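Local coordinates for uncharacterized protein (Legionella pneumophila subsp. pneumophila, PDB 4HFV) that is of unknown biochemical function but is a putative effector of the Dot/Icm type IV secretion system that may act in metaeffector regulation, at residues A[53-56]-A[57-61]; A[158-161]-A[162-165]. All coordinates share one frame; numbering follows the deposited sequence.

Contact 1 of 2, residues A[53-56]-A[57-61]; sequences VLVL and LKTIE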
loop_
_atom_site.group_PDB
_atom_site.type_symbol
_atom_site.label_atom_id
_atom_site.label_comp_id
_atom_site.label_asym_id
_atom_site.label_seq_id
_atom_site.Cartn_x
_atom_site.Cartn_y
_atom_site.Cartn_z
ATOM N N VAL A 53 13.805 15.774 -16.998
ATOM C CA VAL A 53 15.230 15.630 -17.056
ATOM C C VAL A 53 15.888 15.865 -15.708
ATOM O O VAL A 53 16.728 15.073 -15.312
ATOM C CB VAL A 53 15.830 16.568 -18.191
ATOM C CG1 VAL A 53 17.305 16.693 -18.074
ATOM C CG2 VAL A 53 15.484 15.998 -19.526
ATOM N N LEU A 54 15.470 16.913 -14.987
ATOM C CA LEU A 54 16.052 17.230 -13.679
ATOM C C LEU A 54 15.740 16.148 -12.641
ATOM O O LEU A 54 16.601 15.762 -11.828
ATOM C CB LEU A 54 15.628 18.636 -13.204
ATOM C CG LEU A 54 16.148 19.803 -14.075
ATOM C CD1 LEU A 54 15.506 21.138 -13.653
ATOM C CD2 LEU A 54 17.630 19.865 -13.915
ATOM N N VAL A 55 14.553 15.576 -12.713
ATOM C CA VAL A 55 14.241 14.478 -11.797
ATOM C C VAL A 55 15.079 13.246 -12.055
ATOM O O VAL A 55 15.604 12.632 -11.120
ATOM C CB VAL A 55 12.774 14.146 -11.847
ATOM C CG1 VAL A 55 12.529 12.824 -11.152
ATOM C CG2 VAL A 55 12.036 15.292 -11.144
ATOM N N LEU A 56 15.279 12.921 -13.339
ATOM C CA LEU A 56 16.163 11.821 -13.704
ATOM C C LEU A 56 17.588 12.060 -13.225
ATOM O O LEU A 56 18.192 11.174 -12.638
ATOM C CB LEU A 56 16.185 11.605 -15.228
ATOM C CG LEU A 56 14.984 10.852 -15.785
ATOM C CD1 LEU A 56 14.836 11.050 -17.345
ATOM C CD2 LEU A 56 15.235 9.414 -15.431
ATOM N N LEU A 57 18.124 13.249 -13.482
ATOM C CA LEU A 57 19.463 13.583 -13.046
ATOM C C LEU A 57 19.592 13.669 -11.521
ATOM O O LEU A 57 20.647 13.304 -10.962
ATOM C CB LEU A 57 19.953 14.886 -13.718
ATOM C CG LEU A 57 20.161 14.868 -15.254
ATOM C CD1 LEU A 57 20.485 16.278 -15.826
ATOM C CD2 LEU A 57 21.224 13.920 -15.602
ATOM N N LYS A 58 18.605 14.209 -10.821
ATOM C CA LYS A 58 18.695 14.232 -9.356
ATOM C C LYS A 58 18.640 12.802 -8.800
ATOM O O LYS A 58 19.370 12.450 -7.866
ATOM C CB LYS A 58 17.587 15.058 -8.713
ATOM C CG LYS A 58 17.666 15.138 -7.233
ATOM C CD LYS A 58 18.930 15.814 -6.698
ATOM C CE LYS A 58 19.083 17.215 -7.248
ATOM N NZ LYS A 58 20.279 17.890 -6.629
ATOM N N THR A 59 17.793 11.993 -9.396
ATOM C CA THR A 59 17.671 10.585 -8.996
ATOM C C THR A 59 19.020 9.911 -9.154
ATOM O O THR A 59 19.493 9.255 -8.232
ATOM C CB THR A 59 16.507 9.891 -9.752
ATOM O OG1 THR A 59 15.281 10.409 -9.248
ATOM C CG2 THR A 59 16.501 8.383 -9.610
ATOM N N ILE A 60 19.667 10.094 -10.304
ATOM C CA ILE A 60 20.971 9.505 -10.522
ATOM C C ILE A 60 22.037 9.971 -9.524
ATOM O O ILE A 60 22.795 9.162 -8.992
ATOM C CB ILE A 60 21.441 9.801 -11.955
ATOM C CG1 ILE A 60 20.701 8.900 -12.958
ATOM C CG2 ILE A 60 22.898 9.603 -12.046
ATOM C CD1 ILE A 60 20.744 9.447 -14.434
ATOM N N GLU A 61 22.103 11.279 -9.268
ATOM C CA GLU A 61 23.030 11.837 -8.257
ATOM C C GLU A 61 22.792 11.197 -6.862
ATOM O O GLU A 61 23.731 10.884 -6.103
ATOM C CB GLU A 61 22.806 13.359 -8.183
ATOM C CG GLU A 61 23.734 14.146 -7.226
ATOM C CD GLU A 61 23.222 15.575 -6.929
ATOM O OE1 GLU A 61 22.335 16.072 -7.651
ATOM O OE2 GLU A 61 23.693 16.212 -5.962
#
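Two successive turns of the amphipathic helix 49-64 meet here, with Val-53 and Leu-57 lying side by side on one flank and Val-55 and Thr-59 on another. The Val-53 and Leu-57 side chains point the same way and touch through CG1 of Val-53 and CD1 of Leu-57 at 3.9 Å. Both pack on Ile-20 of helix 9-27. Beneath them the i to i+4 ladder runs from Val-53 O to Leu-57 N, Leu-54 O to Lys-58 N and Leu-56 O to Ile-60 N. The rung between Val-55 and Thr-59 is doubled: Val-55 O accepts from Thr-59 N and from Thr-59 OG1, each at 2.9 Å, from opposite faces of the carbonyl plane. A chi1 of -71° puts OG1 anti to the carbonyl carbon and beside the threonine's own N, whose N-H already points to Val-55 O; the hydroxyl stands 35° out of the acceptor's plane. A buried polar atom is thereby satisfied within the helix, next to Leu-80 and Phe-154. Lys-58 bends at chi2 and chi3 to bring NZ within 2.9 Å of Glu-61 OE1, a salt bridge on the carboxylate's syn side. Apolar residues facing helices 9-27 and 70-90, with an ion pair on the more exposed side, are typical of an amphipathic helix in an all-helical fold.

Contact 2 of 2, residues A[158-161]-A[162-165]; sequences HYSV and VDDI
Ser-160 N-caps helix 161-188, and Tyr-159 just before it reaches the first turn with its side chain. The serine OG accepts from Asp-163 N at 3.2 Å in a nearly straight bond. That reach follows from chi1 of 177°, which swings OG away from the serine's own nitrogen and over the helix end. The same OG lies 2.7 Å from a water that accepts from Val-162 N, so the cap serves a second amide of the first turn indirectly. Ser-160 O takes Asp-164 N, and Val-161 O takes Ile-165 N, which begins the regular ladder; beside it Val-161 CG2 meets Ile-165 CD1 at 4.2 Å.

Ahead of the cap, Tyr-159 extends its ring forward alongside the helix start, one face lying over Val-161 N toward the rim. Asp-164 comes to the ring's edge, its carboxylate plane turned 78° from the ring plane, and its OD2 accepts from Tyr-159 OH at 2.7 Å, on the anti side and 33° out of the carboxylate plane.

In the next shell, Val-161 and Ile-165 rest on Leu-134 of helix 120-136, while Val-55 and Pro-51 of helix 49-64 pack against the tyrosine. Val-162 and Ile-165 also pack on Ile-180 of the second subunit, so the start of the helix contributes to the contact with that subunit. Asp-164 is buried, and each of its oxygens is bonded to a different tyrosine hydroxyl, OD1 being hydrogen-bonded to Tyr-83 OH.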
loop_
_atom_site.group_PDB
_atom_site.type_symbol
_atom_site.label_atom_id
_atom_site.label_comp_id
_atom_site.label_asym_id
_atom_site.label_seq_id
_atom_site.Cartn_x
_atom_site.Cartn_y
_atom_site.Cartn_z
ATOM N N HIS A 158 8.408 23.284 -11.560
ATOM C CA HIS A 158 7.371 22.701 -12.401
ATOM C C HIS A 158 7.265 21.233 -12.159
ATOM O O HIS A 158 6.776 20.477 -13.010
ATOM C CB HIS A 158 7.635 23.020 -13.888
ATOM C CG HIS A 158 7.521 24.472 -14.183
ATOM N ND1 HIS A 158 6.582 25.276 -13.567
ATOM C CD2 HIS A 158 8.266 25.289 -14.961
ATOM C CE1 HIS A 158 6.740 26.521 -13.973
ATOM N NE2 HIS A 158 7.749 26.555 -14.824
ATOM N N TYR A 159 7.731 20.838 -10.979
ATOM C CA TYR A 159 7.635 19.459 -10.538
ATOM C C TYR A 159 7.084 19.388 -9.092
ATOM O O TYR A 159 7.501 20.154 -8.228
ATOM C CB TYR A 159 9.002 18.788 -10.616
ATOM C CG TYR A 159 8.981 17.364 -10.151
ATOM C CD1 TYR A 159 8.290 16.389 -10.846
ATOM C CD2 TYR A 159 9.658 16.986 -8.991
ATOM C CE1 TYR A 159 8.258 15.060 -10.379
ATOM C CE2 TYR A 159 9.654 15.692 -8.547
ATOM C CZ TYR A 159 8.951 14.721 -9.243
ATOM O OH TYR A 159 8.963 13.428 -8.728
ATOM N N SER A 160 6.147 18.477 -8.850
ATOM C CA SER A 160 5.657 18.193 -7.494
ATOM C C SER A 160 5.978 16.747 -7.100
ATOM O O SER A 160 5.332 15.815 -7.553
ATOM C CB SER A 160 4.157 18.406 -7.385
ATOM O OG SER A 160 3.713 18.045 -6.065
ATOM N N VAL A 161 7.014 16.578 -6.286
ATOM C CA VAL A 161 7.433 15.260 -5.855
ATOM C C VAL A 161 6.305 14.589 -5.053
ATOM O O VAL A 161 6.101 13.371 -5.150
ATOM C CB VAL A 161 8.747 15.334 -5.077
ATOM C CG1 VAL A 161 8.587 16.108 -3.716
ATOM C CG2 VAL A 161 9.336 13.950 -4.806
ATOM N N VAL A 162 5.515 15.374 -4.313
ATOM C CA VAL A 162 4.415 14.760 -3.551
ATOM C C VAL A 162 3.321 14.240 -4.470
ATOM O O VAL A 162 2.787 13.157 -4.241
ATOM C CB VAL A 162 3.803 15.729 -2.503
ATOM C CG1 VAL A 162 2.622 15.094 -1.803
ATOM C CG2 VAL A 162 4.848 16.112 -1.503
ATOM N N ASP A 163 2.996 14.995 -5.518
ATOM C CA ASP A 163 2.048 14.525 -6.529
ATOM C C ASP A 163 2.521 13.183 -7.090
ATOM O O ASP A 163 1.745 12.268 -7.279
ATOM C CB ASP A 163 1.923 15.522 -7.674
ATOM C CG ASP A 163 0.993 16.687 -7.344
ATOM O OD1 ASP A 163 0.255 16.623 -6.335
ATOM O OD2 ASP A 163 0.999 17.661 -8.105
ATOM N N ASP A 164 3.811 13.081 -7.358
ATOM C CA ASP A 164 4.383 11.837 -7.857
ATOM C C ASP A 164 4.310 10.675 -6.843
ATOM O O ASP A 164 3.985 9.537 -7.200
ATOM C CB ASP A 164 5.842 12.087 -8.315
ATOM C CG ASP A 164 5.982 12.146 -9.820
ATOM O OD1 ASP A 164 4.965 12.235 -10.562
ATOM O OD2 ASP A 164 7.155 12.154 -10.250
ATOM N N ILE A 165 4.589 10.950 -5.575
ATOM C CA ILE A 165 4.419 9.926 -4.532
ATOM C C ILE A 165 2.981 9.395 -4.457
ATOM O O ILE A 165 2.775 8.177 -4.452
ATOM C CB ILE A 165 4.893 10.451 -3.199
ATOM C CG1 ILE A 165 6.420 10.530 -3.227
ATOM C CG2 ILE A 165 4.428 9.522 -2.015
ATOM C CD1 ILE A 165 7.013 11.509 -2.223
HETATM O O HOH W 1 5.420 18.258 -3.931
#

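In the fold
Contact 1 lies within helix 49-64, whereas contact 2 starts helix 161-188 much later in the chain, yet their centres are only about 14 Å apart. They touch directly where Val-55 CG2 packs on Tyr-159 CE2 at 3.5 Å. Phe-154 adds a second connection, touching Thr-59 of contact 1 and Val-161 of contact 2. Contact 1 lies away from the known ligand site. Contact 2 leads toward it along helix 161-188: the Ile-165 side chain is about 5 Å from that of Ser-169 and about 12 Å from that of His-173, which with Arg-176 bind succinate in a crystal structure of this protein; no succinate is bound to this chain here.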